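Local coordinates for protein-tyrosine-phosphatase (Vibrio vulnificus, PDB 7DHF) that probably catalyses the hydrolysis of phosphotyrosine in proteins to tyrosine and phosphate, as a member of the low-molecular-weight protein tyrosine phosphatase family, at residues Pro20-Val25 and Val65-His70; Val25-Leu30 and Ala142-Ala146; Ile16-Thr21 and Lys50-Ala56. The protein carries 1 engineered substitution. One frame throughout, in Å; residues are numbered along the deposited sequence. Where two conformers were deposited one is given.

Contact 1: residues Pro20-Val25 and Val65-His70; sequences PTGERV and VDVENH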
# COMPACT_ATOMS: atom_id res chain seq x y z
N PRO A 20 0.21 4.44 -0.26
CA PRO A 20 1.25 5.18 -0.99
C PRO A 20 2.63 5.03 -0.36
O PRO A 20 3.63 4.95 -1.09
CB PRO A 20 0.76 6.63 -0.98
CG PRO A 20 -0.19 6.71 0.14
CD PRO A 20 -0.84 5.36 0.23
N THR A 21 2.71 4.98 0.97
CA THR A 21 4.00 4.77 1.62
C THR A 21 4.57 3.41 1.23
O THR A 21 5.74 3.31 0.83
CB THR A 21 3.84 4.89 3.14
OG1 THR A 21 3.40 6.21 3.47
CG2 THR A 21 5.17 4.63 3.84
N GLY A 22 3.76 2.36 1.34
CA GLY A 22 4.23 1.04 0.96
C GLY A 22 4.62 0.96 -0.51
O GLY A 22 5.60 0.30 -0.86
N GLU A 23 3.85 1.61 -1.38
CA GLU A 23 4.21 1.68 -2.79
C GLU A 23 5.63 2.20 -2.97
O GLU A 23 6.45 1.59 -3.66
CB GLU A 23 3.23 2.59 -3.54
CG GLU A 23 3.62 2.88 -5.00
CD GLU A 23 2.89 4.06 -5.59
OE1 GLU A 23 1.68 4.23 -5.30
OE2 GLU A 23 3.52 4.84 -6.34
N ARG A 24 5.93 3.35 -2.36
CA ARG A 24 7.20 4.01 -2.62
C ARG A 24 8.36 3.34 -1.89
O ARG A 24 9.47 3.28 -2.42
CB ARG A 24 7.10 5.50 -2.27
CG ARG A 24 6.03 6.25 -3.05
CD ARG A 24 6.31 6.28 -4.55
NE ARG A 24 5.26 6.99 -5.28
CZ ARG A 24 5.22 8.31 -5.44
NH1 ARG A 24 6.17 9.09 -4.93
NH2 ARG A 24 4.22 8.86 -6.12
N VAL A 25 8.12 2.83 -0.68
CA VAL A 25 9.16 2.06 0.00
C VAL A 25 9.52 0.83 -0.81
O VAL A 25 10.70 0.55 -1.05
CB VAL A 25 8.71 1.69 1.43
CG1 VAL A 25 9.69 0.72 2.08
CG2 VAL A 25 8.57 2.94 2.28
N VAL A 65 12.67 8.33 1.33
CA VAL A 65 11.67 7.72 0.46
C VAL A 65 10.73 8.83 -0.01
O VAL A 65 10.17 9.56 0.81
CB VAL A 65 10.89 6.59 1.16
CG1 VAL A 65 9.73 6.12 0.30
CG2 VAL A 65 11.82 5.43 1.48
N ASP A 66 10.57 8.94 -1.32
CA ASP A 66 9.81 10.02 -1.94
C ASP A 66 8.36 9.57 -2.13
O ASP A 66 8.08 8.66 -2.90
CB ASP A 66 10.45 10.38 -3.28
CG ASP A 66 9.76 11.55 -3.97
OD1 ASP A 66 8.66 11.94 -3.53
OD2 ASP A 66 10.33 12.07 -4.95
N VAL A 67 7.44 10.23 -1.42
CA VAL A 67 6.01 10.02 -1.57
C VAL A 67 5.32 11.27 -2.11
O VAL A 67 4.13 11.47 -1.91
CB VAL A 67 5.37 9.51 -0.27
CG1 VAL A 67 4.00 8.88 -0.55
CG2 VAL A 67 6.28 8.50 0.42
N GLU A 68 6.08 12.13 -2.80
CA GLU A 68 5.49 13.27 -3.48
C GLU A 68 4.85 12.82 -4.78
O GLU A 68 5.11 11.72 -5.29
CB GLU A 68 6.57 14.31 -3.77
CG GLU A 68 7.14 14.98 -2.54
CD GLU A 68 6.22 16.05 -1.97
OE1 GLU A 68 5.18 16.34 -2.59
OE2 GLU A 68 6.55 16.60 -0.89
N ASN A 69 3.98 13.67 -5.32
CA ASN A 69 3.38 13.45 -6.63
C ASN A 69 2.56 12.16 -6.66
O ASN A 69 2.48 11.48 -7.68
CB ASN A 69 4.44 13.45 -7.73
CG ASN A 69 5.31 14.68 -7.68
OD1 ASN A 69 6.54 14.59 -7.63
ND2 ASN A 69 4.69 15.85 -7.66
N HIS A 70 1.95 11.82 -5.53
CA HIS A 70 1.01 10.72 -5.47
C HIS A 70 -0.40 11.24 -5.69
O HIS A 70 -0.74 12.36 -5.30
CB HIS A 70 1.08 10.03 -4.10
CG HIS A 70 0.03 8.99 -3.90
ND1 HIS A 70 0.06 7.77 -4.54
CD2 HIS A 70 -1.09 8.99 -3.14
CE1 HIS A 70 -0.99 7.06 -4.18
NE2 HIS A 70 -1.71 7.78 -3.33
O HOH W 1 1.92 7.19 -6.49
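Near its N-terminal end, helix 18-29 is covered along one side by the irregular segment 65-70, and 443 Å² of surface is buried between them. P20 comes first. Its CB lies over the face of the H70 imidazole, 3.5 Å from the ring centroid and only 6° off the ring normal, a CH-pi contact, while the same CB meets V67 CG1 at 4.0 Å. Next, T21, which is buried, takes little part; its OG1 donates a hydrogen bond to O of the N-cap residue C17. E23 reaches the other segment through water: water 1 donates to E23 OE2 (2.8 Å), accepts from R24 NH2 (2.9 Å) and is hydrogen-bonded to H70 ND1 (2.8 Å). E23 OE1 is hydrogen-bonded to S37 OG. R24 has the largest share of the buried surface, 121 Å², more than half of the helix's side. R24 NE forms a salt bridge with E23 OE2 (3.0 Å), and its guanidinium sits in the bend of the loop and donates from NH1 to D66 O (2.8 Å) and E68 O (2.9 Å), and from NH2 to E68 O (3.1 Å). The carbonyls thus gathered round one cation lie where D66 OD1 accepts from E68 N (2.7 Å), an Asx turn. V25 ends the segment, with CG2 3.9 Å from V65 CG1. The contact packs 65-70 against the start of the helix that follows the P-loop of the low-molecular-weight phosphatase fold, with H70 NE2 hydrogen-bonded to N15 O of that loop and the P20 side chain about 4 Å, between nearest atoms, from the bound phosphate.

Contact 2: residues Val25-Leu30 and Ala142-Ala146; sequences VLQKLL and AQAWA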
# COMPACT_ATOMS: atom_id res chain seq x y z
N VAL A 25 8.12 2.83 -0.68
CA VAL A 25 9.16 2.06 0.00
C VAL A 25 9.52 0.83 -0.81
O VAL A 25 10.70 0.55 -1.05
CB VAL A 25 8.71 1.69 1.43
CG1 VAL A 25 9.69 0.72 2.08
CG2 VAL A 25 8.57 2.94 2.28
N LEU A 26 8.51 0.09 -1.26
CA LEU A 26 8.77 -1.11 -2.05
C LEU A 26 9.41 -0.76 -3.39
O LEU A 26 10.30 -1.48 -3.87
CB LEU A 26 7.47 -1.89 -2.25
CG LEU A 26 7.59 -3.35 -2.66
CD1 LEU A 26 8.33 -4.17 -1.61
CD2 LEU A 26 6.21 -3.94 -2.91
N GLN A 27 8.97 0.33 -4.02
CA GLN A 27 9.53 0.71 -5.31
C GLN A 27 11.02 1.00 -5.18
O GLN A 27 11.81 0.65 -6.07
CB GLN A 27 8.79 1.93 -5.86
CG GLN A 27 9.22 2.34 -7.26
CD GLN A 27 8.90 1.28 -8.30
OE1 GLN A 27 7.82 1.29 -8.89
NE2 GLN A 27 9.83 0.36 -8.51
N LYS A 28 11.43 1.64 -4.08
CA LYS A 28 12.84 1.93 -3.88
C LYS A 28 13.64 0.64 -3.69
O LYS A 28 14.78 0.54 -4.17
CB LYS A 28 13.01 2.85 -2.67
CG LYS A 28 14.44 3.28 -2.41
CD LYS A 28 14.51 4.21 -1.21
CE LYS A 28 15.94 4.51 -0.81
NZ LYS A 28 16.00 5.24 0.49
N LEU A 29 13.06 -0.35 -3.02
CA LEU A 29 13.74 -1.62 -2.81
C LEU A 29 13.71 -2.51 -4.04
O LEU A 29 14.56 -3.40 -4.17
CB LEU A 29 13.07 -2.39 -1.67
CG LEU A 29 13.20 -1.82 -0.26
CD1 LEU A 29 12.18 -2.46 0.67
CD2 LEU A 29 14.61 -2.08 0.26
N LEU A 30 12.76 -2.29 -4.94
CA LEU A 30 12.56 -3.16 -6.11
C LEU A 30 12.53 -2.31 -7.37
O LEU A 30 11.49 -2.18 -8.02
CB LEU A 30 11.28 -3.97 -5.95
CG LEU A 30 11.30 -5.04 -4.85
CD1 LEU A 30 9.92 -5.63 -4.65
CD2 LEU A 30 12.30 -6.14 -5.19
N ALA A 142 8.35 -4.45 3.96
CA ALA A 142 8.79 -4.30 2.58
C ALA A 142 10.18 -4.89 2.37
O ALA A 142 10.44 -5.52 1.34
CB ALA A 142 8.77 -2.83 2.19
N GLN A 143 11.08 -4.70 3.34
CA GLN A 143 12.41 -5.30 3.24
C GLN A 143 12.31 -6.80 3.03
O GLN A 143 13.05 -7.38 2.23
CB GLN A 143 13.21 -5.02 4.51
CG GLN A 143 13.67 -3.59 4.68
CD GLN A 143 14.41 -3.39 5.98
OE1 GLN A 143 15.10 -4.30 6.46
NE2 GLN A 143 14.27 -2.21 6.57
N ALA A 144 11.39 -7.45 3.75
CA ALA A 144 11.25 -8.89 3.64
C ALA A 144 10.69 -9.29 2.28
O ALA A 144 11.16 -10.25 1.66
CB ALA A 144 10.37 -9.41 4.77
N TRP A 145 9.68 -8.57 1.80
CA TRP A 145 9.13 -8.86 0.48
C TRP A 145 10.18 -8.69 -0.61
O TRP A 145 10.23 -9.47 -1.57
CB TRP A 145 7.93 -7.95 0.19
CG TRP A 145 6.62 -8.51 0.66
CD1 TRP A 145 5.82 -7.99 1.64
CD2 TRP A 145 5.97 -9.69 0.19
NE1 TRP A 145 4.70 -8.78 1.79
CE2 TRP A 145 4.77 -9.83 0.91
CE3 TRP A 145 6.29 -10.64 -0.79
CZ2 TRP A 145 3.89 -10.88 0.70
CZ3 TRP A 145 5.41 -11.69 -1.00
CH2 TRP A 145 4.22 -11.80 -0.26
N ALA A 146 11.03 -7.66 -0.48
CA ALA A 146 12.00 -7.37 -1.52
C ALA A 146 12.96 -8.53 -1.76
O ALA A 146 13.46 -8.69 -2.88
CB ALA A 146 12.78 -6.10 -1.17
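A146, L29 and A142 bury the most surface where helix 18-29 packs against the C-terminal part of helix 128-146, with no hydrogen bond between them. Short axes through 25-29 and 142-146 approach to 9.4 Å and run in roughly the same direction, crossing at -37°; the two alanines, one helical turn apart, leave room for the larger aliphatic side chains facing them. L29 spans both: its CB lies 3.8 Å from A146 CB, and its CD1 is 3.8 Å from A142 CB and 3.6 Å from A142 O. A142 is also met by V25, whose CG1 comes to 3.7 Å from A142 CB, and by L26, whose CD1 is 4.1 Å from the same methyl. A146 has a second partner in L30, the first residue to leave helical geometry: L30 CD2 stands 4.0 Å from A146 CB and 3.6 Å from A146 O. W145 CB still touches L26 CD1 at 4.2 Å. The central parallel sheet adjoins the two helices: L26 and L30 rest on I8 of strand 7-12, L26 and W145 on L87 of strand 85-88, W145 NE1 is hydrogen-bonded to L110 O, and helices 18-29 and 128-146 pack side by side over the sheet.

Contact 3: residues Ile16-Thr21 and Lys50-Ala56; sequences ICRSPT and KPADAMA. With PO4 (phosphate ion), chain E.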
# COMPACT_ATOMS: atom_id res chain seq x y z
N ILE A 16 -4.06 7.21 0.81
CA ILE A 16 -3.37 8.45 1.16
C ILE A 16 -2.30 8.27 2.23
O ILE A 16 -1.43 9.15 2.36
CB ILE A 16 -4.36 9.57 1.57
CG1 ILE A 16 -5.26 9.12 2.72
CG2 ILE A 16 -5.18 10.02 0.36
CD1 ILE A 16 -6.01 10.25 3.40
N CYS A 17 -2.31 7.19 3.01
CA CYS A 17 -1.33 7.03 4.09
C CYS A 17 -0.48 5.78 3.90
O CYS A 17 0.66 5.87 3.41
CB CYS A 17 -2.04 6.99 5.45
SG CYS A 17 -2.80 8.57 5.93
N ARG A 18 -1.00 4.61 4.27
CA ARG A 18 -0.18 3.39 4.26
C ARG A 18 0.14 2.94 2.84
O ARG A 18 1.28 2.59 2.54
CB ARG A 18 -0.91 2.26 4.98
CG ARG A 18 -1.13 2.48 6.46
CD ARG A 18 -2.19 1.53 6.97
NE ARG A 18 -3.49 1.83 6.36
CZ ARG A 18 -4.60 1.13 6.58
NH1 ARG A 18 -4.58 0.09 7.40
NH2 ARG A 18 -5.72 1.49 5.98
N SER A 19 -0.86 2.91 1.97
CA SER A 19 -0.64 2.28 0.67
C SER A 19 0.29 3.10 -0.22
O SER A 19 1.14 2.51 -0.90
CB SER A 19 -1.96 1.89 -0.02
OG SER A 19 -2.88 2.96 -0.09
N PRO A 20 0.21 4.44 -0.26
CA PRO A 20 1.25 5.18 -0.99
C PRO A 20 2.63 5.03 -0.36
O PRO A 20 3.63 4.95 -1.09
CB PRO A 20 0.76 6.63 -0.98
CG PRO A 20 -0.19 6.71 0.14
CD PRO A 20 -0.84 5.36 0.23
N THR A 21 2.71 4.98 0.97
CA THR A 21 4.00 4.77 1.62
C THR A 21 4.57 3.41 1.23
O THR A 21 5.74 3.31 0.83
CB THR A 21 3.84 4.89 3.14
OG1 THR A 21 3.40 6.21 3.47
CG2 THR A 21 5.17 4.63 3.84
N LYS A 50 -6.26 13.02 -4.47
CA LYS A 50 -5.59 13.70 -3.38
C LYS A 50 -4.15 13.20 -3.25
O LYS A 50 -3.84 12.05 -3.55
CB LYS A 50 -6.33 13.45 -2.07
CG LYS A 50 -7.67 14.17 -1.97
CD LYS A 50 -7.48 15.66 -1.67
CE LYS A 50 -8.80 16.41 -1.62
NZ LYS A 50 -9.44 16.51 -2.96
N PRO A 51 -3.24 14.06 -2.79
CA PRO A 51 -1.87 13.61 -2.53
C PRO A 51 -1.81 12.74 -1.29
O PRO A 51 -2.77 12.62 -0.53
CB PRO A 51 -1.11 14.93 -2.32
CG PRO A 51 -2.13 15.84 -1.75
CD PRO A 51 -3.43 15.47 -2.41
N ALA A 52 -0.66 12.12 -1.09
CA ALA A 52 -0.43 11.42 0.16
C ALA A 52 -0.50 12.41 1.31
O ALA A 52 -0.19 13.60 1.17
CB ALA A 52 0.94 10.73 0.14
N ASP A 53 -0.95 11.91 2.46
CA ASP A 53 -1.04 12.73 3.66
C ASP A 53 0.30 13.40 3.95
O ASP A 53 1.36 12.77 3.85
CB ASP A 53 -1.44 11.83 4.83
CG ASP A 53 -1.69 12.61 6.10
OD1 ASP A 53 -2.87 12.82 6.45
OD2 ASP A 53 -0.70 12.99 6.76
N ALA A 54 0.24 14.68 4.32
CA ALA A 54 1.47 15.45 4.49
C ALA A 54 2.40 14.81 5.51
O ALA A 54 3.63 14.84 5.34
CB ALA A 54 1.13 16.88 4.91
N MET A 55 1.85 14.24 6.58
CA MET A 55 2.72 13.63 7.59
C MET A 55 3.30 12.31 7.09
O MET A 55 4.43 11.96 7.45
CB MET A 55 1.95 13.41 8.89
CG MET A 55 2.84 13.06 10.07
SD MET A 55 4.03 14.37 10.45
CE MET A 55 2.97 15.59 11.22
N ALA A 56 2.56 11.57 6.26
CA ALA A 56 3.12 10.39 5.62
C ALA A 56 4.29 10.77 4.71
O ALA A 56 5.32 10.10 4.70
CB ALA A 56 2.05 9.64 4.84
P PO4 E . -4.48 4.15 3.46
O1 PO4 E . -4.83 5.62 3.30
O2 PO4 E . -3.60 4.00 4.68
O3 PO4 E . -3.74 3.73 2.22
O4 PO4 E . -5.76 3.36 3.64
O HOH W 2 5.05 7.45 5.47
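Segment 50-56 leads into helix 54-61 and passes the end of the phosphate-binding loop, burying 276 Å². K50 CB lies 4.4 Å from I16 CG2, and P51 O 3.7 Å from the same methyl. The CA atoms are nearest at A52 (4.3 Å from A52 CA to I16 CA), where A52 CA also lies 3.3 Å from I16 O in a CA-H...O contact. D53 N then donates to I16 O (2.8 Å, nearly linear). D53 is also the N-cap of its helix, OD2 accepting from M55 N (2.8 Å), while its CB meets C17 SG at 3.7 Å. A56 presents its methyl 3.9 Å from T21 OG1, and water 2 donates to both T21 OG1 (2.9 Å) and A56 O (2.8 Å). The phosphate ion accepts from N of V13, G14, I16, C17, R18 and S19, from the R18 guanidinium and from S19 OG, at the family's P-loop, which runs from A12, engineered at the predicted nucleophile position, to R18, a predicted active-site residue.

All three contacts use one region, the phosphate-binding loop and helix 18-29 that follow strand 7-12. From the N terminus, contact 3 closes the shortest loop, returning at 50-56 after strand 34-39; contact 1 starts from an overlapping stretch, sharing P20 and T21, and closes a longer loop at 65-70, beyond helix 54-61. Those two are neighbours, centres 7 Å apart, with V67 CG1 packed 3.6 Å from A52 CB. Contact 2 begins at V25, which it shares with contact 1, and reaches helix 128-146, so it crosses both others along the chain. Its centre lies about 17 Å from that of contact 3. Helix 18-29 is thereby tied in turn to 50-56, 65-70 and helix 128-146.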